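Side-chain contacts in beta-N-acetylglucosaminidase-like protein Glycoside hydrolase family 20 (Flavobacterium johnsoniae, PDB 6YHH), which probably releases terminal N-acetylhexosamine units from chitin-derived oligosaccharides, as a family 20 beta-N-acetylglucosaminidase of bacterial chitin degradation: residues M150-A153 with S154-F157; H179-L182 with V183-Q186; E343-T346 with Y347-Q351. All coordinates share one frame; numbering follows the deposited sequence.

Contact 1: M150-A153 with S154-F157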
ATOM      1  N   MET A 150       0.400   6.219  19.279  1.00  7.52           N
ATOM      2  CA  MET A 150       0.648   7.563  18.793  1.00  7.99           C
ATOM      3  C   MET A 150       1.304   7.476  17.413  1.00  8.48           C
ATOM      4  O   MET A 150       2.310   6.811  17.267  1.00  9.15           O
ATOM      5  CB  MET A 150       1.522   8.364  19.708  1.00  8.64           C
ATOM      6  CG  MET A 150       1.539   9.827  19.314  1.00  8.97           C
ATOM      7  SD  MET A 150       3.007  10.696  19.866  1.00  9.05           S
ATOM      8  CE  MET A 150       4.042   9.961  18.591  1.00  9.20           C
ATOM      9  N   LEU A 151       0.761   8.189  16.444  1.00  7.40           N
ATOM     10  CA  LEU A 151       1.405   8.336  15.093  1.00  7.67           C
ATOM     11  C   LEU A 151       1.908   9.760  14.889  1.00  7.59           C
ATOM     12  O   LEU A 151       1.131  10.727  15.057  1.00  7.45           O
ATOM     13  CB  LEU A 151       0.414   8.009  13.989  1.00  7.79           C
ATOM     14  CG  LEU A 151       0.883   8.077  12.511  1.00  8.71           C
ATOM     15  CD1 LEU A 151       0.106   7.062  11.624  1.00  9.18           C
ATOM     16  CD2 LEU A 151       0.733   9.465  11.944  1.00  9.33           C
ATOM     17  N   ASP A 152       3.207   9.894  14.688  1.00  7.22           N
ATOM     18  CA  ASP A 152       3.875  11.215  14.378  1.00  6.95           C
ATOM     19  C   ASP A 152       3.721  11.486  12.909  1.00  7.09           C
ATOM     20  O   ASP A 152       4.330  10.804  12.042  1.00  7.71           O
ATOM     21  CB  ASP A 152       5.323  11.102  14.801  1.00  6.70           C
ATOM     22  CG  ASP A 152       6.187  12.274  14.461  1.00  6.89           C
ATOM     23  OD1 ASP A 152       5.730  13.295  13.845  1.00  6.95           O
ATOM     24  OD2 ASP A 152       7.407  12.162  14.771  1.00  6.82           O
ATOM     25  N   ALA A 153       2.834  12.430  12.578  1.00  7.48           N
ATOM     26  CA  ALA A 153       2.640  12.784  11.181  1.00  8.74           C
ATOM     27  C   ALA A 153       3.500  13.999  10.753  1.00  8.39           C
ATOM     28  O   ALA A 153       3.466  14.429   9.596  1.00  7.65           O
ATOM     29  CB  ALA A 153       1.167  13.087  10.936  1.00  9.36           C
ATOM     30  N   SER A 154       4.308  14.532  11.677  1.00  7.28           N
ATOM     31  CA  SER A 154       5.108  15.714  11.384  1.00  7.60           C
ATOM     32  C   SER A 154       6.509  15.359  10.781  1.00  7.73           C
ATOM     33  O   SER A 154       6.921  15.933   9.781  1.00  7.38           O
ATOM     34  CB  SER A 154       5.291  16.574  12.662  1.00  8.10           C
ATOM     35  OG  SER A 154       6.161  17.664  12.434  1.00  9.30           O
ATOM     36  N   ARG A 155       7.247  14.483  11.462  1.00  7.01           N
ATOM     37  CA  ARG A 155       8.613  14.235  11.036  1.00  7.35           C
ATOM     38  C   ARG A 155       8.626  13.659   9.594  1.00  7.36           C
ATOM     39  O   ARG A 155       9.231  14.200   8.703  1.00  7.77           O
ATOM     40  CB  ARG A 155       9.318  13.314  12.022  1.00  7.17           C
ATOM     41  CG  ARG A 155       9.846  14.039  13.266  1.00  7.08           C
ATOM     42  CD  ARG A 155       8.859  14.938  13.958  1.00  7.38           C
ATOM     43  NE  ARG A 155       9.449  15.561  15.171  1.00  7.36           N
ATOM     44  CZ  ARG A 155       9.619  14.944  16.324  1.00  7.29           C
ATOM     45  NH1 ARG A 155       9.174  13.695  16.527  1.00  7.94           N
ATOM     46  NH2 ARG A 155      10.315  15.507  17.276  1.00  7.44           N
ATOM     47  N   HIS A 156       7.912  12.583   9.385  1.00  7.05           N
ATOM     48  CA  HIS A 156       7.495  12.096   8.083  1.00  7.30           C
ATOM     49  C   HIS A 156       5.989  12.001   8.039  1.00  7.57           C
ATOM     50  O   HIS A 156       5.377  11.314   8.815  1.00  7.29           O
ATOM     51  CB  HIS A 156       8.026  10.694   7.716  1.00  7.66           C
ATOM     52  CG  HIS A 156       9.460  10.683   7.274  1.00  7.99           C
ATOM     53  ND1 HIS A 156      10.504  10.670   8.169  1.00  8.39           N
ATOM     54  CD2 HIS A 156      10.022  10.748   6.043  1.00  9.33           C
ATOM     55  CE1 HIS A 156      11.651  10.680   7.505  1.00  8.46           C
ATOM     56  NE2 HIS A 156      11.391  10.720   6.224  1.00  8.46           N
ATOM     57  N   PHE A 157       5.429  12.741   7.095  1.00  6.93           N
ATOM     58  CA  PHE A 157       4.005  12.740   6.868  1.00  7.48           C
ATOM     59  C   PHE A 157       3.590  11.323   6.537  1.00  7.30           C
ATOM     60  O   PHE A 157       4.249  10.618   5.702  1.00  8.53           O
ATOM     61  CB  PHE A 157       3.598  13.745   5.814  1.00  7.84           C
ATOM     62  CG  PHE A 157       2.128  13.737   5.485  1.00  7.77           C
ATOM     63  CD1 PHE A 157       1.222  14.264   6.413  1.00  7.89           C
ATOM     64  CD2 PHE A 157       1.637  13.270   4.258  1.00  8.28           C
ATOM     65  CE1 PHE A 157      -0.125  14.253   6.198  1.00  8.31           C
ATOM     66  CE2 PHE A 157       0.260  13.274   4.037  1.00  8.50           C
ATOM     67  CZ  PHE A 157      -0.618  13.822   4.986  1.00  8.17           C
TER
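Asp-152, the last residue of strand 146-152, begins an Asx turn in which Ala-153 carries the chain over to Ser-154 and Arg-155 at the C-terminal end of the strand. Aspartate suits this place because its short side chain can fold forward over the turn: with CG anti to the backbone N (chi1 175°), the carboxylate lies over the next residues. OD1 takes two amide hydrogens. Ser-154 N meets Asp-152 OD1 at 2.9 Å, nearly along its C-O axis. Arg-155 N comes to Asp-152 OD1 from the same face of the carboxylate, at 3.1 Å and almost straight (167°). OD2 serves the side chain of Arg-155, which bends at chi2 and crosses the aspartate side chain at about a right angle, so that NH1 forms a salt bridge of 2.9 Å with Asp-152 OD2. The acid lies at the edge of the guanidinium, in its plane, while NH1 stands above the carboxylate plane. Further along, the CA of Phe-157 makes a CH...O contact of 3.3 Å with Ala-153 O. Gln-186 accepts from Arg-155 NE, and a Tris molecule, probably from the crystallisation liquor, accepts from NH2. One buried carboxylate thus shapes the turn and helps to set the rotation of an arginine whose side chain lies about 6 Å from that of Glu-317, the predicted proton donor.

Contact 2: H179-L182 with V183-Q186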
ATOM      1  N   HIS A 179      -3.601   8.320  18.988  1.00  8.70           N
ATOM      2  CA  HIS A 179      -3.126   9.651  19.331  1.00  8.12           C
ATOM      3  C   HIS A 179      -2.355  10.180  18.096  1.00  8.48           C
ATOM      4  O   HIS A 179      -1.385   9.624  17.620  1.00  8.03           O
ATOM      5  CB  HIS A 179      -2.316   9.563  20.615  1.00  8.75           C
ATOM      6  CG  HIS A 179      -1.460  10.737  20.967  1.00  8.55           C
ATOM      7  ND1 HIS A 179      -0.525  10.631  21.976  1.00  9.01           N
ATOM      8  CD2 HIS A 179      -1.350  12.014  20.481  1.00  7.89           C
ATOM      9  CE1 HIS A 179       0.155  11.755  22.066  1.00  9.36           C
ATOM     10  NE2 HIS A 179      -0.330  12.611  21.186  1.00  8.72           N
ATOM     11  N   TRP A 180      -2.819  11.323  17.608  1.00  7.63           N
ATOM     12  CA  TRP A 180      -2.336  11.843  16.299  1.00  8.50           C
ATOM     13  C   TRP A 180      -1.478  13.095  16.567  1.00  8.50           C
ATOM     14  O   TRP A 180      -1.976  14.175  16.953  1.00  8.89           O
ATOM     15  CB  TRP A 180      -3.552  12.151  15.423  1.00  8.98           C
ATOM     16  CG  TRP A 180      -3.395  12.064  13.919  1.00  8.78           C
ATOM     17  CD1 TRP A 180      -2.290  11.779  13.162  1.00  7.82           C
ATOM     18  CD2 TRP A 180      -4.488  12.219  12.986  1.00  8.13           C
ATOM     19  NE1 TRP A 180      -2.614  11.713  11.831  1.00  7.65           N
ATOM     20  CE2 TRP A 180      -3.970  11.973  11.688  1.00  7.63           C
ATOM     21  CE3 TRP A 180      -5.835  12.494  13.142  1.00  9.44           C
ATOM     22  CZ2 TRP A 180      -4.773  12.017  10.560  1.00  8.07           C
ATOM     23  CZ3 TRP A 180      -6.630  12.587  12.012  1.00  9.08           C
ATOM     24  CH2 TRP A 180      -6.082  12.327  10.743  1.00  8.60           C
ATOM     25  N   HIS A 181      -0.173  12.932  16.408  1.00  8.16           N
ATOM     26  CA  HIS A 181       0.807  13.995  16.671  1.00  8.65           C
ATOM     27  C   HIS A 181       0.965  14.765  15.381  1.00  8.45           C
ATOM     28  O   HIS A 181       1.699  14.322  14.474  1.00  8.48           O
ATOM     29  CB  HIS A 181       2.121  13.354  17.218  1.00  7.91           C
ATOM     30  CG  HIS A 181       3.194  14.343  17.605  1.00  8.13           C
ATOM     31  ND1 HIS A 181       3.303  14.824  18.887  1.00  8.68           N
ATOM     32  CD2 HIS A 181       4.174  14.977  16.897  1.00  8.24           C
ATOM     33  CE1 HIS A 181       4.268  15.714  18.942  1.00  8.78           C
ATOM     34  NE2 HIS A 181       4.845  15.789  17.766  1.00  8.65           N
ATOM     35  N   LEU A 182       0.185  15.862  15.281  1.00  8.75           N
ATOM     36  CA  LEU A 182      -0.142  16.504  14.049  1.00  9.18           C
ATOM     37  C   LEU A 182       0.688  17.759  13.717  1.00  8.98           C
ATOM     38  O   LEU A 182       0.555  18.322  12.625  1.00  9.25           O
ATOM     39  CB  LEU A 182      -1.633  16.873  14.050  1.00  9.87           C
ATOM     40  CG  LEU A 182      -2.620  15.740  13.883  1.00  8.71           C
ATOM     41  CD1 LEU A 182      -3.981  16.131  14.425  1.00  9.37           C
ATOM     42  CD2 LEU A 182      -2.674  15.482  12.417  1.00  9.26           C
ATOM     43  N   VAL A 183       1.627  18.077  14.606  1.00  9.12           N
ATOM     44  CA  VAL A 183       2.480  19.222  14.501  1.00 10.50           C
ATOM     45  C   VAL A 183       3.777  18.982  15.262  1.00 10.33           C
ATOM     46  O   VAL A 183       3.753  18.394  16.359  1.00 11.18           O
ATOM     47  CB  VAL A 183       1.813  20.497  15.128  1.00 11.50           C
ATOM     48  CG1 VAL A 183       2.730  21.679  14.820  1.00 13.09           C
ATOM     49  CG2 VAL A 183       0.342  20.655  14.625  1.00 13.82           C
ATOM     50  N   ASP A 184       4.909  19.382  14.670  1.00  8.25           N
ATOM     51  CA  ASP A 184       6.166  19.382  15.357  1.00  8.50           C
ATOM     52  C   ASP A 184       7.077  20.329  14.568  1.00  8.45           C
ATOM     53  O   ASP A 184       6.590  21.132  13.687  1.00  8.16           O
ATOM     54  CB  ASP A 184       6.721  17.947  15.495  1.00  8.20           C
ATOM     55  CG  ASP A 184       7.555  17.764  16.713  1.00  8.78           C
ATOM     56  OD1 ASP A 184       8.679  18.357  16.743  1.00  8.60           O
ATOM     57  OD2 ASP A 184       7.140  17.091  17.655  1.00  8.70           O
ATOM     58  N   ASP A 185       8.368  20.325  14.876  1.00  7.97           N
ATOM     59  CA  ASP A 185       9.299  21.267  14.239  1.00  8.45           C
ATOM     60  C   ASP A 185       9.392  21.096  12.703  1.00  8.49           C
ATOM     61  O   ASP A 185       9.721  22.014  11.961  1.00  8.16           O
ATOM     62  CB  ASP A 185      10.725  21.102  14.800  1.00  7.75           C
ATOM     63  CG  ASP A 185      10.839  21.496  16.268  1.00  8.64           C
ATOM     64  OD1 ASP A 185      10.756  22.731  16.545  1.00 10.09           O
ATOM     65  OD2 ASP A 185      11.032  20.527  17.068  1.00  9.09           O
ATOM     66  N   GLN A 186       9.111  19.873  12.285  1.00  7.94           N
ATOM     67  CA  GLN A 186       9.311  19.410  10.923  1.00  8.14           C
ATOM     68  C   GLN A 186       8.052  19.549  10.042  1.00  8.26           C
ATOM     69  O   GLN A 186       8.052  19.067   8.899  1.00  7.85           O
ATOM     70  CB  GLN A 186       9.774  17.942  10.961  1.00  8.04           C
ATOM     71  CG  GLN A 186      11.117  17.751  11.590  1.00  8.14           C
ATOM     72  CD  GLN A 186      11.139  17.747  13.115  1.00  7.22           C
ATOM     73  OE1 GLN A 186      10.118  17.797  13.784  1.00  7.19           O
ATOM     74  NE2 GLN A 186      12.318  17.738  13.658  1.00  7.45           N
TER
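His-181 and Asp-184 meet through one short, directed hydrogen bond: NE2 of His-181 donates to OD2 of Asp-184 at 2.6 Å, with an angle of 161° at the hydrogen. The carboxylate oxygen sits at the ring edge, close to the imidazole plane, and accepts the N-H with its anti lone pair, the one away from OD1. The two flat groups are not coplanar; their planes stand 39° apart. Histidine fits this position because an extended side chain (CG anti to the backbone N, chi1 -177°) carries its far nitrogen past Leu-182 and Val-183 to the acid.

The next shell fixes the ring. Its other nitrogen, ND1, is hydrogen-bonded to Glu-230 OE1, an oxygen that also bonds His-179 NE2, and Trp-451 packs edge-to-face with the imidazole. Leu-182 turns to another side, where its CD2 lies 3.6 Å above the plane of the Trp-180 ring. Outermost is the barrel, in which strand 177-184 lies between strands 146-152 and 226-230. With both nitrogens committed to carboxylates, the buried imidazole has little freedom to flip, and it probably steadies Asp-184 beside the pocket that holds the Tris molecule.

Contact 3: E343-T346 with Y347-Q351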
ATOM      1  N   GLU A 343       7.224  26.311  35.707  1.00 13.40           N
ATOM      2  CA  GLU A 343       6.079  27.037  36.295  1.00 13.90           C
ATOM      3  C   GLU A 343       5.437  27.955  35.272  1.00 12.82           C
ATOM      4  O   GLU A 343       4.194  28.048  35.184  1.00 13.02           O
ATOM      5  CB  GLU A 343       6.499  27.849  37.546  1.00 14.85           C
ATOM      6  CG  GLU A 343       6.813  26.912  38.702  1.00 17.93           C
ATOM      7  CD  GLU A 343       7.254  27.690  39.951  1.00 23.74           C
ATOM      8  OE1 GLU A 343       7.208  28.936  39.988  1.00 32.94           O
ATOM      9  OE2 GLU A 343       7.432  27.027  40.946  1.00 29.21           O
ATOM     10  N   LEU A 344       6.271  28.612  34.479  1.00 11.17           N
ATOM     11  CA  LEU A 344       5.726  29.481  33.454  1.00 10.49           C
ATOM     12  C   LEU A 344       4.988  28.706  32.362  1.00 11.04           C
ATOM     13  O   LEU A 344       3.950  29.114  31.824  1.00 11.76           O
ATOM     14  CB  LEU A 344       6.851  30.318  32.874  1.00 11.53           C
ATOM     15  CG  LEU A 344       6.565  31.197  31.646  1.00 12.26           C
ATOM     16  CD1 LEU A 344       5.446  32.160  31.896  1.00 13.28           C
ATOM     17  CD2 LEU A 344       7.817  31.939  31.192  1.00 13.81           C
ATOM     18  N   GLN A 345       5.546  27.543  32.017  1.00 11.13           N
ATOM     19  CA  GLN A 345       4.910  26.693  31.011  1.00  9.93           C
ATOM     20  C   GLN A 345       3.595  26.113  31.528  1.00 10.81           C
ATOM     21  O   GLN A 345       2.619  25.985  30.774  1.00  9.82           O
ATOM     22  CB  GLN A 345       5.846  25.581  30.554  1.00 10.90           C
ATOM     23  CG  GLN A 345       5.329  24.902  29.305  1.00 12.26           C
ATOM     24  CD  GLN A 345       6.165  23.687  28.913  1.00 13.72           C
ATOM     25  OE1 GLN A 345       7.364  23.695  29.014  1.00 16.43           O
ATOM     26  NE2 GLN A 345       5.511  22.649  28.476  1.00 12.95           N
ATOM     27  N   THR A 346       3.521  25.818  32.820  1.00 10.78           N
ATOM     28  CA  THR A 346       2.251  25.356  33.387  1.00 10.90           C
ATOM     29  C   THR A 346       1.234  26.505  33.380  1.00 11.75           C
ATOM     30  O   THR A 346       0.064  26.302  33.083  1.00 10.95           O
ATOM     31  CB  THR A 346       2.486  24.886  34.822  1.00 10.75           C
ATOM     32  OG1 THR A 346       3.318  23.683  34.800  1.00 12.25           O
ATOM     33  CG2 THR A 346       1.116  24.542  35.506  1.00 12.17           C
ATOM     34  N   TYR A 347       1.680  27.721  33.728  1.00 11.43           N
ATOM     35  CA  TYR A 347       0.780  28.893  33.555  1.00 11.45           C
ATOM     36  C   TYR A 347       0.206  29.033  32.128  1.00 11.69           C
ATOM     37  O   TYR A 347      -0.997  29.199  31.918  1.00 12.62           O
ATOM     38  CB  TYR A 347       1.540  30.134  33.913  1.00 12.50           C
ATOM     39  CG  TYR A 347       0.770  31.400  33.670  1.00 13.93           C
ATOM     40  CD1 TYR A 347       0.799  32.001  32.475  1.00 15.17           C
ATOM     41  CD2 TYR A 347      -0.011  31.976  34.689  1.00 19.17           C
ATOM     42  CE1 TYR A 347       0.040  33.122  32.209  1.00 18.20           C
ATOM     43  CE2 TYR A 347      -0.761  33.127  34.442  1.00 18.91           C
ATOM     44  CZ  TYR A 347      -0.725  33.684  33.200  1.00 21.03           C
ATOM     45  OH  TYR A 347      -1.439  34.849  32.859  1.00 26.27           O
ATOM     46  N   PHE A 348       1.115  28.934  31.148  1.00 11.31           N
ATOM     47  CA  PHE A 348       0.766  28.957  29.718  1.00 10.99           C
ATOM     48  C   PHE A 348      -0.254  27.872  29.412  1.00 10.75           C
ATOM     49  O   PHE A 348      -1.273  28.140  28.837  1.00 10.72           O
ATOM     50  CB  PHE A 348       2.066  28.757  28.895  1.00 10.90           C
ATOM     51  CG  PHE A 348       1.824  28.432  27.474  1.00 10.99           C
ATOM     52  CD1 PHE A 348       1.504  29.420  26.537  1.00 11.25           C
ATOM     53  CD2 PHE A 348       1.859  27.102  27.046  1.00 10.69           C
ATOM     54  CE1 PHE A 348       1.251  29.094  25.190  1.00 11.26           C
ATOM     55  CE2 PHE A 348       1.622  26.775  25.700  1.00  9.48           C
ATOM     56  CZ  PHE A 348       1.314  27.773  24.786  1.00 10.75           C
ATOM     57  N   THR A 349       0.028  26.650  29.815  1.00  9.85           N
ATOM     58  CA  THR A 349      -0.861  25.515  29.663  1.00 10.56           C
ATOM     59  C   THR A 349      -2.258  25.734  30.264  1.00 10.27           C
ATOM     60  O   THR A 349      -3.297  25.467  29.630  1.00 11.50           O
ATOM     61  CB  THR A 349      -0.241  24.240  30.280  1.00 10.47           C
ATOM     62  OG1 THR A 349       1.011  23.975  29.615  1.00 11.17           O
ATOM     63  CG2 THR A 349      -1.165  23.062  30.172  1.00 11.30           C
ATOM     64  N   MET A 350      -2.276  26.350  31.454  1.00 10.18           N
ATOM     65  CA  MET A 350      -3.557  26.625  32.133  1.00 11.87           C
ATOM     66  C   MET A 350      -4.320  27.775  31.514  1.00 13.14           C
ATOM     67  O   MET A 350      -5.566  27.835  31.722  1.00 13.01           O
ATOM     68  CB  MET A 350      -3.350  26.824  33.653  1.00 11.82           C
ATOM     69  CG  MET A 350      -3.039  25.490  34.357  1.00 12.58           C
ATOM     70  SD  MET A 350      -4.253  24.194  34.079  1.00 14.76           S
ATOM     71  CE  MET A 350      -5.708  25.168  34.552  1.00 15.91           C
ATOM     72  N   GLN A 351      -3.661  28.609  30.700  1.00 13.45           N
ATOM     73  CA  GLN A 351      -4.369  29.579  29.876  1.00 11.99           C
ATOM     74  C   GLN A 351      -5.140  28.889  28.717  1.00 12.27           C
ATOM     75  O   GLN A 351      -6.145  29.378  28.211  1.00 13.35           O
ATOM     76  CB  GLN A 351      -3.482  30.711  29.331  1.00 14.11           C
ATOM     77  CG  GLN A 351      -2.673  31.450  30.325  1.00 17.30           C
ATOM     78  CD  GLN A 351      -3.447  31.811  31.548  1.00 22.09           C
ATOM     79  OE1 GLN A 351      -3.174  31.308  32.673  1.00 31.81           O
ATOM     80  NE2 GLN A 351      -4.416  32.645  31.354  1.00 21.29           N
TER
HETATM   81  O   HOH W   1       2.728  23.233  27.541  1.00 10.83           O
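Residues Glu-343 to Gln-351 form about two and a half turns of helix 341-358, the last and longest of the helices in the connection between strand 310-312 and its parallel neighbour 362-366 in the catalytic barrel. Across the contact Tyr-347, Phe-348, Thr-349 and Met-350 each donate a backbone N-H to the carbonyl four residues earlier. The hydroxyl of Thr-349 adds a side-chain bond to this pattern. Its first torsion (chi1 -59°) sets OG1 beside the backbone N and swings it back along the helix, where OG1 donates to Gln-345 O at 2.8 Å. Thr-349 N reaches the same Gln-345 O at 2.8 Å, but from the opposite face of the carbonyl plane, so one oxygen is gripped from two sides. A water then donates to Thr-349 OG1 at 2.8 Å and accepts from Gln-345 NE2 at 3.0 Å, bridging the two side chains; NE2 also donates to Gly-315 O. The ring of Phe-348 turns its edge to this group, with Gln-345 O and the water near its plane. Thr-346 likewise suits a buried helix position: its OG1 has Ile-369 O as strongest partner, with His-342 O and Thr-371 OG1 also within hydrogen-bonding range, though a single hydroxyl hydrogen cannot serve both carbonyls fully at once. Its methyl CG2 lies 4.4 Å from CG of Met-350. Each buried threonine hydroxyl thus has a main-chain carbonyl to turn to, and Thr-349 OG1 takes a water as well. The water-linked pair of Gln-345 and Thr-349 is held in a defined arrangement, with the glutamine side chain about 8 Å from that of Glu-317, the predicted proton donor.

All three contacts are buried and belong to the catalytic barrel, but they differ in layer. Contacts 1 and 2 lie at the ends of neighbouring strands, with centres about 6 Å apart, and they touch: strand pairing joins Leu-151 N to His-179 O, and Ser-154 packs on Asp-184. Their chemistry is that of charged and aromatic polar groups gathered near the pocket. Contact 3 sits in the outer helical layer, its centre about 20 Å from contact 2's and about 26 Å from contact 1's, touching neither. Although some residues are partly exposed, its polar network lies on buried Gln-345, Thr-346 and Thr-349, where neutral hydroxyls, an amide, a water and main-chain carbonyls replace the carboxylates.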